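Local coordinates for protein EF-P arginine 32 rhamnosyl-transferase (Pseudomonas putida KT2440, PDB 5NV8) that belongs to the EarP family of rhamnosyltransferases and holds 2'-deoxy-thymidine-beta-L-rhamnose in a pocket lined partly by strand ends of its mixed sheet, at residues 199-204 against 225-230; 216-221 against 256-261; 278-283 against 298-303. One frame throughout, in Å; residues are numbered along the deposited sequence.

Contact 1 of 3, residues 199-204 against 225-230; sequences LLISLF and CHLLVP. With TRH (2'-deoxy-thymidine-beta-L-rhamnose), chain B.
The carbonyl oxygen of I201 is gripped from strand 225-230 by two groups. L228 N donates an almost straight hydrogen bond to I201 O (2.9 Å, 166° at the hydrogen), and L227 CA adds a CA-H...O contact to the same oxygen at 3.3 Å. This is the ladder of two neighbouring parallel strands in a beta-alpha-beta unit, with helix 211-220 as the connection; the axes of the two short strands are inclined by 22°. H226 N to L199 O and I201 N to H226 O precede it, and L203 N to L228 O closes the ladder at 3.2 Å. On the face holding I201 and L227, the two side chains slant across each other. L227 CG, anti to the backbone N (chi1 -178°), lies beside the carbonyl carbon, and L227 CD1 reaches I201 CG2 at 3.6 Å. I201 CD1 extends to C225 SG at 3.8 Å, and helix 211-220 packs over this face through W214 and L215. On the other face L200 and H226 run side by side, L200 CD1 lying 3.6 Å from H226 CB. Both imidazole nitrogens of H226 are satisfied, NE2 by Q261 OE1 and ND1 by V195 N. Beyond the ladder the strands splay, and a water bridges them by donating to L203 O and P230 O. There the sheet meets the ligand pocket: 2'-deoxy-thymidine-beta-L-rhamnose sets its C5A over one face of the F204 ring, toward the rim, 3.6 Å from F204 CD1, and P230 CB touches the same C5A at 3.8 Å.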
ATOM      1  N   LEU A 199      -5.244  18.884   5.204  1.00 27.19           N
ATOM      2  CA  LEU A 199      -4.546  17.608   5.308  1.00 28.61           C
ATOM      3  C   LEU A 199      -5.100  16.635   4.271  1.00 31.45           C
ATOM      4  O   LEU A 199      -6.313  16.435   4.186  1.00 41.40           O
ATOM      5  CB  LEU A 199      -4.702  17.034   6.720  1.00 31.42           C
ATOM      6  CG  LEU A 199      -3.827  15.830   7.091  1.00 35.31           C
ATOM      7  CD1 LEU A 199      -2.414  16.273   7.444  1.00 31.78           C
ATOM      8  CD2 LEU A 199      -4.448  15.038   8.238  1.00 27.19           C
ATOM      9  N   LEU A 200      -4.214  16.034   3.475  1.00 33.88           N
ATOM     10  CA  LEU A 200      -4.612  15.167   2.369  1.00 32.13           C
ATOM     11  C   LEU A 200      -4.444  13.721   2.820  1.00 28.74           C
ATOM     12  O   LEU A 200      -3.348  13.322   3.223  1.00 36.43           O
ATOM     13  CB  LEU A 200      -3.771  15.457   1.120  1.00 33.85           C
ATOM     14  CG  LEU A 200      -4.289  15.059  -0.272  1.00 28.83           C
ATOM     15  CD1 LEU A 200      -5.632  15.721  -0.589  1.00 25.34           C
ATOM     16  CD2 LEU A 200      -3.276  15.346  -1.388  1.00 34.15           C
ATOM     17  N   ILE A 201      -5.532  12.952   2.781  1.00 33.84           N
ATOM     18  CA  ILE A 201      -5.576  11.580   3.276  1.00 34.33           C
ATOM     19  C   ILE A 201      -6.152  10.691   2.184  1.00 37.11           C
ATOM     20  O   ILE A 201      -7.257  10.946   1.693  1.00 35.16           O
ATOM     21  CB  ILE A 201      -6.421  11.458   4.561  1.00 31.43           C
ATOM     22  CG1 ILE A 201      -5.849  12.322   5.685  1.00 31.99           C
ATOM     23  CG2 ILE A 201      -6.543   9.990   4.973  1.00 29.41           C
ATOM     24  CD1 ILE A 201      -6.700  12.282   6.951  1.00 23.47           C
ATOM     25  N   SER A 202      -5.399   9.675   1.785  1.00 23.62           N
ATOM     26  CA  SER A 202      -5.920   8.629   0.918  1.00 24.42           C
ATOM     27  C   SER A 202      -6.392   7.463   1.775  1.00 24.96           C
ATOM     28  O   SER A 202      -5.733   7.086   2.750  1.00 24.45           O
ATOM     29  CB  SER A 202      -4.875   8.149  -0.099  1.00 24.04           C
ATOM     30  OG  SER A 202      -3.816   7.437   0.520  1.00 23.33           O
ATOM     31  N   LEU A 203      -7.540   6.894   1.420  1.00 26.28           N
ATOM     32  CA  LEU A 203      -8.095   5.769   2.163  1.00 35.71           C
ATOM     33  C   LEU A 203      -8.500   4.678   1.187  1.00 37.17           C
ATOM     34  O   LEU A 203      -9.314   4.909   0.285  1.00 44.53           O
ATOM     35  CB  LEU A 203      -9.287   6.195   3.028  1.00 29.42           C
ATOM     36  CG  LEU A 203     -10.282   5.093   3.388  1.00 32.99           C
ATOM     37  CD1 LEU A 203      -9.653   4.134   4.388  1.00 29.85           C
ATOM     38  CD2 LEU A 203     -11.546   5.689   3.975  1.00 32.07           C
ATOM     39  N   PHE A 204      -7.937   3.490   1.376  1.00 36.19           N
ATOM     40  CA  PHE A 204      -8.193   2.330   0.531  1.00 34.39           C
ATOM     41  C   PHE A 204      -8.201   1.116   1.450  1.00 30.97           C
ATOM     42  O   PHE A 204      -7.142   0.694   1.932  1.00 31.19           O
ATOM     43  CB  PHE A 204      -7.127   2.208  -0.560  1.00 33.75           C
ATOM     44  CG  PHE A 204      -7.105   0.877  -1.257  1.00 30.33           C
ATOM     45  CD1 PHE A 204      -8.156   0.475  -2.068  1.00 35.00           C
ATOM     46  CD2 PHE A 204      -6.016   0.034  -1.115  1.00 29.76           C
ATOM     47  CE1 PHE A 204      -8.124  -0.753  -2.715  1.00 37.46           C
ATOM     48  CE2 PHE A 204      -5.975  -1.190  -1.758  1.00 30.95           C
ATOM     49  CZ  PHE A 204      -7.031  -1.586  -2.559  1.00 32.83           C
ATOM     50  N   CYS A 225      -9.881  18.870   6.018  1.00 25.89           N
ATOM     51  CA  CYS A 225      -9.358  17.594   5.551  1.00 27.45           C
ATOM     52  C   CYS A 225      -9.891  17.318   4.153  1.00 37.65           C
ATOM     53  O   CYS A 225     -11.087  17.493   3.894  1.00 27.24           O
ATOM     54  CB  CYS A 225      -9.738  16.451   6.500  1.00 39.02           C
ATOM     55  SG  CYS A 225      -9.321  14.792   5.889  1.00 42.81           S
ATOM     56  N   HIS A 226      -8.999  16.893   3.258  1.00 31.68           N
ATOM     57  CA  HIS A 226      -9.353  16.486   1.901  1.00 26.65           C
ATOM     58  C   HIS A 226      -9.062  14.995   1.772  1.00 26.21           C
ATOM     59  O   HIS A 226      -7.898  14.583   1.773  1.00 26.31           O
ATOM     60  CB  HIS A 226      -8.577  17.295   0.864  1.00 26.91           C
ATOM     61  CG  HIS A 226      -9.187  17.267  -0.504  1.00 28.26           C
ATOM     62  ND1 HIS A 226      -9.045  18.302  -1.405  1.00 29.99           N
ATOM     63  CD2 HIS A 226      -9.946  16.332  -1.124  1.00 29.05           C
ATOM     64  CE1 HIS A 226      -9.690  18.004  -2.519  1.00 30.87           C
ATOM     65  NE2 HIS A 226     -10.244  16.814  -2.375  1.00 30.51           N
ATOM     66  N   LEU A 227     -10.119  14.194   1.665  1.00 32.35           N
ATOM     67  CA  LEU A 227     -10.011  12.742   1.620  1.00 27.04           C
ATOM     68  C   LEU A 227     -10.214  12.254   0.192  1.00 28.01           C
ATOM     69  O   LEU A 227     -11.227  12.571  -0.441  1.00 32.24           O
ATOM     70  CB  LEU A 227     -11.037  12.096   2.555  1.00 29.52           C
ATOM     71  CG  LEU A 227     -11.053  10.572   2.696  1.00 28.07           C
ATOM     72  CD1 LEU A 227      -9.885  10.089   3.533  1.00 27.21           C
ATOM     73  CD2 LEU A 227     -12.368  10.102   3.303  1.00 29.52           C
ATOM     74  N   LEU A 228      -9.252  11.488  -0.310  1.00 33.01           N
ATOM     75  CA  LEU A 228      -9.301  10.926  -1.656  1.00 31.93           C
ATOM     76  C   LEU A 228      -9.591   9.437  -1.551  1.00 33.76           C
ATOM     77  O   LEU A 228      -8.857   8.702  -0.886  1.00 36.83           O
ATOM     78  CB  LEU A 228      -7.991  11.184  -2.401  1.00 27.44           C
ATOM     79  CG  LEU A 228      -7.634  12.666  -2.571  1.00 27.27           C
ATOM     80  CD1 LEU A 228      -6.299  12.842  -3.288  1.00 38.58           C
ATOM     81  CD2 LEU A 228      -8.733  13.431  -3.277  1.00 30.57           C
ATOM     82  N   VAL A 229     -10.660   8.996  -2.210  1.00 33.78           N
ATOM     83  CA  VAL A 229     -11.192   7.654  -2.055  1.00 31.62           C
ATOM     84  C   VAL A 229     -11.297   7.012  -3.437  1.00 44.85           C
ATOM     85  O   VAL A 229     -12.190   7.314  -4.216  1.00 38.30           O
ATOM     86  CB  VAL A 229     -12.570   7.678  -1.357  1.00 45.02           C
ATOM     87  CG1 VAL A 229     -13.182   6.291  -1.342  1.00 34.73           C
ATOM     88  CG2 VAL A 229     -12.440   8.235   0.053  1.00 38.91           C
ATOM     89  N   PRO A 230     -10.367   6.112  -3.771  1.00 32.28           N
ATOM     90  CA  PRO A 230     -10.511   5.340  -5.010  1.00 39.16           C
ATOM     91  C   PRO A 230     -11.720   4.418  -4.959  1.00 43.80           C
ATOM     92  O   PRO A 230     -12.234   4.072  -3.893  1.00 49.69           O
ATOM     93  CB  PRO A 230      -9.202   4.540  -5.080  1.00 40.26           C
ATOM     94  CG  PRO A 230      -8.236   5.316  -4.229  1.00 40.72           C
ATOM     95  CD  PRO A 230      -9.068   5.895  -3.123  1.00 43.04           C
TER
HETATM   96  O4P TRH B 401      -6.912  -6.197  -0.302  1.00 49.66           O
HETATM   97  P2  TRH B 401      -5.923  -6.269  -1.407  1.00 49.48           P
HETATM   98  O3P TRH B 401      -6.603  -5.996  -2.849  1.00 30.25           O
HETATM   99  O1  TRH B 401      -5.170  -7.692  -1.472  1.00 55.60           O
HETATM  100  C1  TRH B 401      -5.536  -8.700  -0.508  1.00 62.45           C
HETATM  101  C2  TRH B 401      -4.624  -9.929  -0.630  1.00 63.66           C
HETATM  102  O2  TRH B 401      -4.273 -10.180  -1.992  1.00 71.02           O
HETATM  103  C3  TRH B 401      -5.348 -11.178  -0.114  1.00 63.07           C
HETATM  104  O3  TRH B 401      -6.216 -11.685  -1.137  1.00 61.61           O
HETATM  105  C4  TRH B 401      -6.179 -10.811   1.098  1.00 63.69           C
HETATM  106  O4  TRH B 401      -5.320 -10.236   2.100  1.00 69.59           O
HETATM  107  OPP TRH B 401      -4.795  -5.124  -1.238  1.00 51.61           O
HETATM  108  P   TRH B 401      -3.430  -5.228  -2.067  1.00 44.85           P
HETATM  109  O1P TRH B 401      -2.621  -6.428  -1.736  1.00 42.09           O
HETATM  110  O2P TRH B 401      -2.604  -3.867  -1.802  1.00 55.46           O
HETATM  111  O5' TRH B 401      -3.814  -5.159  -3.628  1.00 36.83           O
HETATM  112  C5' TRH B 401      -4.161  -3.909  -4.220  1.00 30.53           C
HETATM  113  C4' TRH B 401      -3.469  -3.811  -5.569  1.00 25.71           C
HETATM  114  O4' TRH B 401      -4.232  -2.853  -6.353  1.00 25.46           O
HETATM  115  C3' TRH B 401      -2.113  -3.162  -5.378  1.00 37.48           C
HETATM  116  O3' TRH B 401      -1.350  -3.291  -6.584  1.00 38.80           O
HETATM  117  C2' TRH B 401      -2.562  -1.726  -5.231  1.00 35.03           C
HETATM  118  C1' TRH B 401      -3.346  -1.720  -6.521  1.00 32.79           C
HETATM  119  N11 TRH B 401      -4.119  -0.483  -6.767  1.00 45.27           N
HETATM  120  C21 TRH B 401      -3.986   0.127  -7.951  1.00 43.68           C
HETATM  121  O21 TRH B 401      -3.227  -0.330  -8.803  1.00 45.28           O
HETATM  122  N31 TRH B 401      -4.704   1.286  -8.229  1.00 37.30           N
HETATM  123  C41 TRH B 401      -5.571   1.827  -7.286  1.00 31.96           C
HETATM  124  O41 TRH B 401      -6.192   2.853  -7.557  1.00 34.08           O
HETATM  125  C51 TRH B 401      -5.716   1.196  -6.058  1.00 41.60           C
HETATM  126  C5A TRH B 401      -6.580   1.727  -5.110  1.00 37.39           C
HETATM  127  C61 TRH B 401      -4.993   0.035  -5.793  1.00 47.36           C
HETATM  128  O   HOH W   1     -10.727   2.963  -1.668  1.00 48.74           O

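Contact 2 of 3, residues 216-221 against 256-261; sequences DALATA and GALTVQ
A257 N donates to A219 O in a straight bond of 3.0 Å (168° at the hydrogen), joining helix 211-220, near its C-terminal part, to the residues that lead into strand 258-263. This is helix-to-strand packing at the edge of an alpha/beta domain. G256, at a positive phi of 64°, brings its CA to 3.8 Å from A219 O. The methyl of A257 points at the helix and sits among carbonyls: A257 CB is 3.2 Å from A221 O, and L218 O also lies near it. L258 then faces the same turn. Its CB settles against the helix backbone, 3.7 Å from A219 CA, and also touches the methyl of A219. L258 CG is anti to the backbone N (chi1 -178°) and is thereby set beside L218 CB at 4.1 Å. With L218 CG turned beside its own backbone N, anti to the carbonyl carbon, the two leucines pass each other at a slant, and their branches L258 CD2 and L218 CD1 just meet at 4.2 Å. Around this pair, C225 and L227 of strand 225-230 support L258, while L218 also touches C225 and, from helix 347-355, W351. A219 packs on W241 of helix 235-242, so the contact is bordered by helices 235-242 and 347-355 and by strand 225-230.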
ATOM      1  N   ASP A 216     -16.504  11.297  11.295  1.00 32.81           N
ATOM      2  CA  ASP A 216     -17.044  12.267  12.241  1.00 36.64           C
ATOM      3  C   ASP A 216     -15.925  13.068  12.896  1.00 40.71           C
ATOM      4  O   ASP A 216     -16.086  14.265  13.167  1.00 30.78           O
ATOM      5  CB  ASP A 216     -17.888  11.561  13.303  1.00 41.69           C
ATOM      6  CG  ASP A 216     -19.208  11.050  12.756  1.00 44.96           C
ATOM      7  OD1 ASP A 216     -19.666  11.567  11.716  1.00 36.99           O
ATOM      8  OD2 ASP A 216     -19.793  10.134  13.374  1.00 41.31           O
ATOM      9  N   ALA A 217     -14.785  12.426  13.156  1.00 37.44           N
ATOM     10  CA  ALA A 217     -13.650  13.136  13.737  1.00 32.88           C
ATOM     11  C   ALA A 217     -13.069  14.147  12.756  1.00 29.51           C
ATOM     12  O   ALA A 217     -12.772  15.286  13.133  1.00 31.96           O
ATOM     13  CB  ALA A 217     -12.581  12.137  14.182  1.00 30.68           C
ATOM     14  N   LEU A 218     -12.903  13.748  11.490  1.00 27.73           N
ATOM     15  CA  LEU A 218     -12.366  14.663  10.487  1.00 26.92           C
ATOM     16  C   LEU A 218     -13.315  15.827  10.231  1.00 32.22           C
ATOM     17  O   LEU A 218     -12.880  16.980  10.119  1.00 30.41           O
ATOM     18  CB  LEU A 218     -12.087  13.907   9.186  1.00 34.50           C
ATOM     19  CG  LEU A 218     -11.121  12.718   9.260  1.00 40.47           C
ATOM     20  CD1 LEU A 218     -10.892  12.106   7.882  1.00 26.41           C
ATOM     21  CD2 LEU A 218      -9.798  13.140   9.882  1.00 32.39           C
ATOM     22  N   ALA A 219     -14.618  15.547  10.145  1.00 30.61           N
ATOM     23  CA  ALA A 219     -15.586  16.599   9.858  1.00 33.19           C
ATOM     24  C   ALA A 219     -15.680  17.613  10.989  1.00 29.32           C
ATOM     25  O   ALA A 219     -15.981  18.786  10.741  1.00 29.54           O
ATOM     26  CB  ALA A 219     -16.960  15.989   9.582  1.00 31.27           C
ATOM     27  N   THR A 220     -15.425  17.190  12.225  1.00 31.46           N
ATOM     28  CA  THR A 220     -15.548  18.062  13.386  1.00 31.90           C
ATOM     29  C   THR A 220     -14.238  18.739  13.768  1.00 27.93           C
ATOM     30  O   THR A 220     -14.225  19.543  14.705  1.00 35.58           O
ATOM     31  CB  THR A 220     -16.088  17.275  14.589  1.00 29.83           C
ATOM     32  OG1 THR A 220     -15.339  16.066  14.755  1.00 29.56           O
ATOM     33  CG2 THR A 220     -17.556  16.928  14.385  1.00 31.37           C
ATOM     34  N   ALA A 221     -13.143  18.436  13.076  1.00 27.11           N
ATOM     35  CA  ALA A 221     -11.870  19.071  13.374  1.00 27.29           C
ATOM     36  C   ALA A 221     -11.915  20.557  13.021  1.00 32.90           C
ATOM     37  O   ALA A 221     -12.759  21.015  12.245  1.00 27.04           O
ATOM     38  CB  ALA A 221     -10.739  18.383  12.609  1.00 25.66           C
ATOM     39  N   GLY A 256     -18.607  19.985   7.010  1.00 34.08           N
ATOM     40  CA  GLY A 256     -17.777  20.649   7.997  1.00 35.46           C
ATOM     41  C   GLY A 256     -16.348  20.853   7.534  1.00 31.08           C
ATOM     42  O   GLY A 256     -16.094  21.587   6.576  1.00 31.49           O
ATOM     43  N   ALA A 257     -15.403  20.214   8.216  1.00 33.62           N
ATOM     44  CA  ALA A 257     -13.992  20.314   7.867  1.00 32.37           C
ATOM     45  C   ALA A 257     -13.544  19.246   6.881  1.00 31.59           C
ATOM     46  O   ALA A 257     -12.424  19.330   6.366  1.00 27.67           O
ATOM     47  CB  ALA A 257     -13.126  20.230   9.130  1.00 27.54           C
ATOM     48  N   LEU A 258     -14.382  18.253   6.606  1.00 36.85           N
ATOM     49  CA  LEU A 258     -14.018  17.125   5.759  1.00 37.70           C
ATOM     50  C   LEU A 258     -14.659  17.282   4.388  1.00 36.89           C
ATOM     51  O   LEU A 258     -15.868  17.516   4.283  1.00 46.04           O
ATOM     52  CB  LEU A 258     -14.450  15.804   6.406  1.00 32.87           C
ATOM     53  CG  LEU A 258     -14.129  14.460   5.731  1.00 37.80           C
ATOM     54  CD1 LEU A 258     -15.213  14.020   4.748  1.00 31.18           C
ATOM     55  CD2 LEU A 258     -12.767  14.501   5.051  1.00 28.19           C
ATOM     56  N   THR A 259     -13.849  17.148   3.342  1.00 30.10           N
ATOM     57  CA  THR A 259     -14.330  17.114   1.965  1.00 31.51           C
ATOM     58  C   THR A 259     -13.991  15.747   1.387  1.00 31.40           C
ATOM     59  O   THR A 259     -12.814  15.380   1.295  1.00 30.09           O
ATOM     60  CB  THR A 259     -13.708  18.236   1.127  1.00 37.67           C
ATOM     61  OG1 THR A 259     -14.338  19.481   1.451  1.00 48.82           O
ATOM     62  CG2 THR A 259     -13.901  17.962  -0.349  1.00 32.99           C
ATOM     63  N   VAL A 260     -15.017  14.987   1.021  1.00 38.91           N
ATOM     64  CA  VAL A 260     -14.862  13.616   0.547  1.00 34.38           C
ATOM     65  C   VAL A 260     -14.836  13.626  -0.975  1.00 38.63           C
ATOM     66  O   VAL A 260     -15.566  14.392  -1.612  1.00 53.95           O
ATOM     67  CB  VAL A 260     -15.991  12.718   1.096  1.00 41.68           C
ATOM     68  CG1 VAL A 260     -17.266  12.822   0.256  1.00 48.42           C
ATOM     69  CG2 VAL A 260     -15.523  11.282   1.189  1.00 53.88           C
ATOM     70  N   GLN A 261     -13.976  12.794  -1.562  1.00 37.61           N
ATOM     71  CA  GLN A 261     -13.850  12.728  -3.014  1.00 39.75           C
ATOM     72  C   GLN A 261     -13.614  11.292  -3.452  1.00 42.82           C
ATOM     73  O   GLN A 261     -12.781  10.592  -2.869  1.00 40.36           O
ATOM     74  CB  GLN A 261     -12.714  13.621  -3.529  1.00 33.70           C
ATOM     75  CG  GLN A 261     -12.717  13.775  -5.048  1.00 42.66           C
ATOM     76  CD  GLN A 261     -11.773  14.856  -5.549  1.00 50.53           C
ATOM     77  OE1 GLN A 261     -10.854  15.274  -4.845  1.00 57.92           O
ATOM     78  NE2 GLN A 261     -11.998  15.311  -6.777  1.00 43.44           N
TER

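Contact 3 of 3, residues 278-283 against 298-303; sequences CDFNAV and PMLWHI
F280 lies across the start of strand 299-302. Its CD1 is 3.6 Å from P298 CB, which sits at the ring edge in the ring plane, and its CZ reaches L300 CB at 3.5 Å. F280 CG stands anti to the backbone N (chi1 -172°), and the ring beyond it reaches across to the neighbouring strand. Beneath it runs a parallel beta ladder in which N281 N donates to P298 O within the carbonyl plane (3.0 Å), L300 N to N281 O (2.9 Å) and V283 N to L300 O (2.8 Å). A weak fourth bond, H302 N to V283 O, is bent to 126° at the hydrogen. On the face of N281 and V283, M299 CB rests 3.3 Å from N281 O, and the bent M299 chain carries CE to V283 CG2 at 4.2 Å. The next shell positions these groups. The buried amide of N281 is held at both ends, OD1 by S202 OG and ND2 by its bond to L275 O. W301 NE1 bonds to G285 O while its ring stacks on F289, and H302 ND1 pairs with Y206 N. Helix 287-295 connects the two strands as a beta-alpha-beta unit and packs on V283 and M299. Helix 328-343 covers L300 through W338 and W341, W351 of helix 347-355 meets the F280 ring edge-to-face, and strand 199-203 borders 280-284 on its other edge.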
ATOM      1  N   CYS A 278      -0.135  12.527  -0.564  1.00 25.64           N
ATOM      2  CA  CYS A 278      -0.947  12.735   0.625  1.00 29.40           C
ATOM      3  C   CYS A 278      -0.086  12.726   1.888  1.00 32.20           C
ATOM      4  O   CYS A 278       0.999  12.142   1.928  1.00 29.49           O
ATOM      5  CB  CYS A 278      -2.024  11.650   0.726  1.00 27.16           C
ATOM      6  SG  CYS A 278      -3.018  11.420  -0.746  1.00 34.10           S
ATOM      7  N   ASP A 279      -0.597  13.375   2.936  1.00 24.55           N
ATOM      8  CA  ASP A 279       0.096  13.419   4.216  1.00 21.70           C
ATOM      9  C   ASP A 279      -0.214  12.218   5.100  1.00 30.16           C
ATOM     10  O   ASP A 279       0.461  12.029   6.120  1.00 21.67           O
ATOM     11  CB  ASP A 279      -0.256  14.713   4.959  1.00 26.14           C
ATOM     12  CG  ASP A 279      -0.073  15.943   4.093  1.00 34.83           C
ATOM     13  OD1 ASP A 279       1.060  16.176   3.619  1.00 39.76           O
ATOM     14  OD2 ASP A 279      -1.067  16.667   3.873  1.00 25.90           O
ATOM     15  N   PHE A 280      -1.207  11.408   4.735  1.00 21.54           N
ATOM     16  CA  PHE A 280      -1.557  10.203   5.478  1.00 26.45           C
ATOM     17  C   PHE A 280      -2.214   9.224   4.516  1.00 21.92           C
ATOM     18  O   PHE A 280      -3.146   9.593   3.798  1.00 22.95           O
ATOM     19  CB  PHE A 280      -2.496  10.522   6.646  1.00 25.73           C
ATOM     20  CG  PHE A 280      -2.743   9.357   7.562  1.00 29.44           C
ATOM     21  CD1 PHE A 280      -1.768   8.942   8.454  1.00 22.78           C
ATOM     22  CD2 PHE A 280      -3.955   8.682   7.536  1.00 28.91           C
ATOM     23  CE1 PHE A 280      -1.993   7.870   9.301  1.00 28.33           C
ATOM     24  CE2 PHE A 280      -4.186   7.611   8.380  1.00 23.98           C
ATOM     25  CZ  PHE A 280      -3.203   7.204   9.264  1.00 28.82           C
ATOM     26  N   ASN A 281      -1.730   7.985   4.501  1.00 22.03           N
ATOM     27  CA  ASN A 281      -2.186   6.984   3.544  1.00 29.37           C
ATOM     28  C   ASN A 281      -2.719   5.767   4.287  1.00 24.23           C
ATOM     29  O   ASN A 281      -1.965   5.081   4.985  1.00 26.86           O
ATOM     30  CB  ASN A 281      -1.056   6.579   2.596  1.00 26.23           C
ATOM     31  CG  ASN A 281      -0.593   7.728   1.719  1.00 28.46           C
ATOM     32  OD1 ASN A 281      -1.314   8.173   0.823  1.00 21.85           O
ATOM     33  ND2 ASN A 281       0.624   8.199   1.958  1.00 23.22           N
ATOM     34  N   ALA A 282      -4.008   5.490   4.120  1.00 29.59           N
ATOM     35  CA  ALA A 282      -4.642   4.312   4.700  1.00 25.19           C
ATOM     36  C   ALA A 282      -4.716   3.233   3.625  1.00 30.19           C
ATOM     37  O   ALA A 282      -5.478   3.360   2.662  1.00 32.10           O
ATOM     38  CB  ALA A 282      -6.028   4.653   5.242  1.00 32.99           C
ATOM     39  N   VAL A 283      -3.922   2.174   3.788  1.00 34.55           N
ATOM     40  CA  VAL A 283      -3.861   1.096   2.804  1.00 32.91           C
ATOM     41  C   VAL A 283      -4.376  -0.198   3.418  1.00 32.09           C
ATOM     42  O   VAL A 283      -4.870  -0.209   4.551  1.00 29.09           O
ATOM     43  CB  VAL A 283      -2.431   0.912   2.262  1.00 25.72           C
ATOM     44  CG1 VAL A 283      -2.128   1.957   1.193  1.00 24.67           C
ATOM     45  CG2 VAL A 283      -1.421   0.981   3.398  1.00 25.26           C
ATOM     46  N   PRO A 298       3.163   9.110   7.063  1.00 34.88           N
ATOM     47  CA  PRO A 298       2.356   8.396   8.060  1.00 30.56           C
ATOM     48  C   PRO A 298       1.243   7.602   7.390  1.00 32.41           C
ATOM     49  O   PRO A 298       0.628   8.057   6.425  1.00 37.27           O
ATOM     50  CB  PRO A 298       1.800   9.524   8.935  1.00 30.61           C
ATOM     51  CG  PRO A 298       2.818  10.596   8.837  1.00 26.78           C
ATOM     52  CD  PRO A 298       3.363  10.523   7.431  1.00 30.35           C
ATOM     53  N   MET A 299       0.988   6.401   7.905  1.00 23.09           N
ATOM     54  CA  MET A 299       0.129   5.458   7.206  1.00 23.25           C
ATOM     55  C   MET A 299      -0.745   4.691   8.190  1.00 24.31           C
ATOM     56  O   MET A 299      -0.594   4.790   9.410  1.00 24.89           O
ATOM     57  CB  MET A 299       0.951   4.469   6.371  1.00 23.23           C
ATOM     58  CG  MET A 299       2.188   3.952   7.083  1.00 29.64           C
ATOM     59  SD  MET A 299       3.268   3.025   5.985  1.00 39.63           S
ATOM     60  CE  MET A 299       2.165   1.701   5.514  1.00 37.04           C
ATOM     61  N   LEU A 300      -1.662   3.906   7.628  1.00 30.01           N
ATOM     62  CA  LEU A 300      -2.551   3.045   8.392  1.00 33.53           C
ATOM     63  C   LEU A 300      -2.820   1.787   7.579  1.00 34.98           C
ATOM     64  O   LEU A 300      -2.916   1.846   6.351  1.00 33.28           O
ATOM     65  CB  LEU A 300      -3.864   3.759   8.726  1.00 33.58           C
ATOM     66  CG  LEU A 300      -4.837   3.028   9.651  1.00 32.87           C
ATOM     67  CD1 LEU A 300      -4.124   2.518  10.895  1.00 28.83           C
ATOM     68  CD2 LEU A 300      -5.996   3.948  10.028  1.00 28.39           C
ATOM     69  N   TRP A 301      -2.946   0.656   8.272  1.00 37.05           N
ATOM     70  CA  TRP A 301      -3.085  -0.651   7.645  1.00 33.56           C
ATOM     71  C   TRP A 301      -4.403  -1.289   8.056  1.00 33.40           C
ATOM     72  O   TRP A 301      -4.822  -1.184   9.213  1.00 37.17           O
ATOM     73  CB  TRP A 301      -1.918  -1.563   8.033  1.00 31.80           C
ATOM     74  CG  TRP A 301      -1.854  -2.872   7.297  1.00 35.11           C
ATOM     75  CD1 TRP A 301      -2.356  -3.151   6.057  1.00 32.10           C
ATOM     76  CD2 TRP A 301      -1.233  -4.078   7.758  1.00 37.66           C
ATOM     77  NE1 TRP A 301      -2.092  -4.458   5.722  1.00 35.34           N
ATOM     78  CE2 TRP A 301      -1.403  -5.048   6.749  1.00 36.37           C
ATOM     79  CE3 TRP A 301      -0.553  -4.432   8.928  1.00 33.45           C
ATOM     80  CZ2 TRP A 301      -0.918  -6.347   6.875  1.00 38.16           C
ATOM     81  CZ3 TRP A 301      -0.071  -5.723   9.051  1.00 40.09           C
ATOM     82  CH2 TRP A 301      -0.257  -6.666   8.030  1.00 45.52           C
ATOM     83  N   HIS A 302      -5.053  -1.950   7.102  1.00 36.42           N
ATOM     84  CA  HIS A 302      -6.299  -2.674   7.342  1.00 34.35           C
ATOM     85  C   HIS A 302      -6.115  -4.093   6.811  1.00 39.01           C
ATOM     86  O   HIS A 302      -6.157  -4.317   5.597  1.00 37.34           O
ATOM     87  CB  HIS A 302      -7.479  -1.974   6.675  1.00 34.35           C
ATOM     88  CG  HIS A 302      -8.812  -2.507   7.094  1.00 41.53           C
ATOM     89  ND1 HIS A 302      -9.918  -2.479   6.271  1.00 37.82           N
ATOM     90  CD2 HIS A 302      -9.218  -3.084   8.249  1.00 38.57           C
ATOM     91  CE1 HIS A 302     -10.948  -3.012   6.902  1.00 40.19           C
ATOM     92  NE2 HIS A 302     -10.550  -3.386   8.105  1.00 40.67           N
ATOM     93  N   ILE A 303      -5.913  -5.049   7.713  1.00 43.33           N
ATOM     94  CA  ILE A 303      -5.594  -6.421   7.331  1.00 48.28           C
ATOM     95  C   ILE A 303      -6.889  -7.223   7.232  1.00 54.10           C
ATOM     96  O   ILE A 303      -7.554  -7.473   8.241  1.00 56.94           O
ATOM     97  CB  ILE A 303      -4.606  -7.066   8.314  1.00 49.40           C
ATOM     98  CG1 ILE A 303      -4.515  -8.574   8.075  1.00 58.76           C
ATOM     99  CG2 ILE A 303      -4.980  -6.754   9.763  1.00 61.56           C
ATOM    100  CD1 ILE A 303      -3.898  -8.942   6.741  1.00 67.31           C
TER

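Overall arrangement
Following the chain from the N terminus, contact 1 closes the loop that runs from strand 199-203 through helix 211-220 to strand 225-230. Contact 2 closes a longer loop, from helix 211-220 to strand 258-263; it opens inside the first loop and closes beyond it, so the two cross. They also touch, through C225 N with A257 O and V229 N with Q261 O, because strands 225-230 and 258-263 are sheet neighbours. Contact 3 follows in series, closing the loop around helix 287-295. It meets contact 1 at S202 O with A282 N but stays about 8 Å, nearest atoms, from contact 2. Together they tie five strands of one mixed Rossmann-like sheet.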